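Structural protein VP1 (Trichodysplasia spinulosa-associated polyomavirus, PDB 4U60) forms the pentameric building block of the viral coat and binds sialylated glycans such as the GM1 oligosaccharide on its surface. Local coordinates at residues C[128-133]-C[245-250]. Numbering follows the deposited sequence.
Sequences MNFHMF and SCCDIV
His131 and Asp248 face each other as a non-hydrogen-bonded antiparallel pair and are joined through their side chains. His131 ND1 donates to Asp248 OD1 at 2.7 Å, nearly straight. The oxygen lies in the ring plane and uses its anti lone pair. The carboxylate is turned 39° from the ring, and the two side chains cross at about a right angle. At the other ring nitrogen, His131 NE2 donates to Asn129 OD1 at 2.8 Å, with the acceptor in the ring plane and on a lone pair. The imidazole is thus held at both nitrogens. CG of His131 lies anti to the carbonyl carbon (chi1 -58°), which lays the ring along the sheet face so that its CE1 edge meets Val250 CG1. The amide of Asn129 reaches back to the second strand by a weak bond from ND2 to Val250 O, 2.9 Å. ND2 also bonds Gly127 O, consistent with OD1 being the atom turned to the ring.

The side chains of Phe130, Met132, Cys247 and Ile249 lie on the other face. Cys247 SG sits at the edge of the Phe130 ring, 5.0 Å from the ring centroid, and Cys247 CB touches Phe130 CE2 at 3.8 Å. Ile249 CD1 packs on Phe130 CB. Ser103 and Val106 of a second subunit pack on Phe130 and Ile249, so this apolar face joins the subunit contact.

Phe130 with Ile249 and Met132 with Cys247 are hydrogen-bonded antiparallel pairs, each with two N-H to O bonds. They set the register of strands 129-136 and 241-254 in the coat protein jelly-roll. Further out, Arg267 forms a salt bridge with Asp248 OD1, which would favour an ionised carboxylate. With both ring nitrogens donating, His131 is probably protonated. Asp248 would then share its one negative charge between the imidazolium and Arg267.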
loop_
_atom_site.group_PDB
_atom_site.type_symbol
_atom_site.label_atom_id
_atom_site.label_comp_id
_atom_site.label_asym_id
_atom_site.label_seq_id
_atom_site.Cartn_x
_atom_site.Cartn_y
_atom_site.Cartn_z
ATOM N N MET C 128 -13.756 -4.959 9.913
ATOM C CA MET C 128 -13.134 -6.189 9.475
ATOM C C MET C 128 -13.557 -6.623 8.066
ATOM O O MET C 128 -14.756 -6.682 7.767
ATOM C CB MET C 128 -13.549 -7.287 10.459
ATOM C CG MET C 128 -12.889 -8.592 10.172
ATOM S SD MET C 128 -13.731 -9.952 11.005
ATOM C CE MET C 128 -13.543 -9.475 12.696
ATOM N N ASN C 129 -12.564 -6.941 7.223
ATOM C CA ASN C 129 -12.790 -7.543 5.919
ATOM C C ASN C 129 -12.138 -8.902 5.875
ATOM O O ASN C 129 -11.029 -9.083 6.391
ATOM C CB ASN C 129 -12.272 -6.674 4.770
ATOM C CG ASN C 129 -13.339 -5.737 4.226
ATOM O OD1 ASN C 129 -13.785 -5.891 3.079
ATOM N ND2 ASN C 129 -13.815 -4.824 5.075
ATOM N N PHE C 130 -12.841 -9.851 5.278
ATOM C CA PHE C 130 -12.336 -11.216 5.107
ATOM C C PHE C 130 -12.823 -11.696 3.766
ATOM O O PHE C 130 -14.029 -11.718 3.520
ATOM C CB PHE C 130 -12.790 -12.132 6.252
ATOM C CG PHE C 130 -12.412 -13.578 6.084
ATOM C CD1 PHE C 130 -11.098 -13.986 6.232
ATOM C CD2 PHE C 130 -13.369 -14.529 5.779
ATOM C CE1 PHE C 130 -10.764 -15.336 6.081
ATOM C CE2 PHE C 130 -13.034 -15.868 5.630
ATOM C CZ PHE C 130 -11.734 -16.261 5.778
ATOM N N HIS C 131 -11.893 -12.062 2.887
ATOM C CA HIS C 131 -12.211 -12.459 1.520
ATOM C C HIS C 131 -11.433 -13.681 1.153
ATOM O O HIS C 131 -10.205 -13.676 1.205
ATOM C CB HIS C 131 -11.908 -11.329 0.526
ATOM C CG HIS C 131 -12.664 -10.097 0.852
ATOM N ND1 HIS C 131 -13.980 -9.949 0.490
ATOM C CD2 HIS C 131 -12.354 -9.017 1.598
ATOM C CE1 HIS C 131 -14.445 -8.813 0.975
ATOM N NE2 HIS C 131 -13.475 -8.228 1.648
ATOM N N MET C 132 -12.158 -14.737 0.795
ATOM C CA MET C 132 -11.478 -15.898 0.292
ATOM C C MET C 132 -12.337 -16.613 -0.725
ATOM O O MET C 132 -13.563 -16.485 -0.756
ATOM C CB MET C 132 -11.064 -16.824 1.427
ATOM C CG MET C 132 -12.221 -17.540 2.083
ATOM S SD MET C 132 -12.765 -19.043 1.222
ATOM C CE MET C 132 -11.419 -20.200 1.443
ATOM N N PHE C 133 -11.661 -17.285 -1.644
ATOM C CA PHE C 133 -12.371 -18.175 -2.552
ATOM C C PHE C 133 -11.480 -19.377 -2.832
ATOM O O PHE C 133 -10.263 -19.346 -2.636
ATOM C CB PHE C 133 -12.828 -17.496 -3.852
ATOM C CG PHE C 133 -11.717 -17.153 -4.800
ATOM C CD1 PHE C 133 -11.026 -15.956 -4.676
ATOM C CD2 PHE C 133 -11.366 -18.024 -5.808
ATOM C CE1 PHE C 133 -10.002 -15.621 -5.546
ATOM C CE2 PHE C 133 -10.323 -17.687 -6.679
ATOM C CZ PHE C 133 -9.651 -16.488 -6.540
ATOM N N SER C 245 -16.033 -22.405 -3.395
ATOM C CA SER C 245 -16.285 -21.985 -2.024
ATOM C C SER C 245 -15.814 -20.566 -1.830
ATOM O O SER C 245 -14.871 -20.147 -2.497
ATOM C CB SER C 245 -15.545 -22.892 -1.035
ATOM O OG SER C 245 -15.812 -24.276 -1.292
ATOM N N CYS C 246 -16.412 -19.855 -0.885
ATOM C CA CYS C 246 -15.985 -18.476 -0.644
ATOM C C CYS C 246 -16.538 -17.893 0.638
ATOM O O CYS C 246 -17.406 -18.491 1.283
ATOM C CB CYS C 246 -16.351 -17.575 -1.830
ATOM S SG CYS C 246 -18.121 -17.403 -2.146
ATOM N N CYS C 247 -16.001 -16.725 1.007
ATOM C CA CYS C 247 -16.571 -15.912 2.061
ATOM C C CYS C 247 -16.100 -14.490 1.806
ATOM O O CYS C 247 -14.923 -14.269 1.549
ATOM C CB CYS C 247 -16.143 -16.389 3.442
ATOM S SG CYS C 247 -16.958 -15.513 4.797
ATOM N N ASP C 248 -17.020 -13.537 1.857
ATOM C CA ASP C 248 -16.691 -12.126 1.630
ATOM C C ASP C 248 -17.373 -11.206 2.634
ATOM O O ASP C 248 -18.464 -10.694 2.400
ATOM C CB ASP C 248 -17.045 -11.732 0.190
ATOM C CG ASP C 248 -16.157 -12.408 -0.822
ATOM O OD1 ASP C 248 -14.992 -11.931 -0.980
ATOM O OD2 ASP C 248 -16.578 -13.434 -1.411
ATOM N N ILE C 249 -16.698 -10.982 3.753
ATOM C CA ILE C 249 -17.175 -10.064 4.784
ATOM C C ILE C 249 -16.607 -8.685 4.471
ATOM O O ILE C 249 -15.397 -8.551 4.258
ATOM C CB ILE C 249 -16.646 -10.504 6.155
ATOM C CG1 ILE C 249 -17.254 -11.868 6.513
ATOM C CG2 ILE C 249 -16.901 -9.443 7.211
ATOM C CD1 ILE C 249 -16.594 -12.571 7.678
ATOM N N VAL C 250 -17.462 -7.675 4.435
ATOM C CA VAL C 250 -17.018 -6.315 4.060
ATOM C C VAL C 250 -17.069 -5.315 5.195
ATOM O O VAL C 250 -16.684 -4.169 5.014
ATOM C CB VAL C 250 -17.762 -5.782 2.828
ATOM C CG1 VAL C 250 -17.412 -6.584 1.589
ATOM C CG2 VAL C 250 -19.268 -5.789 3.064
#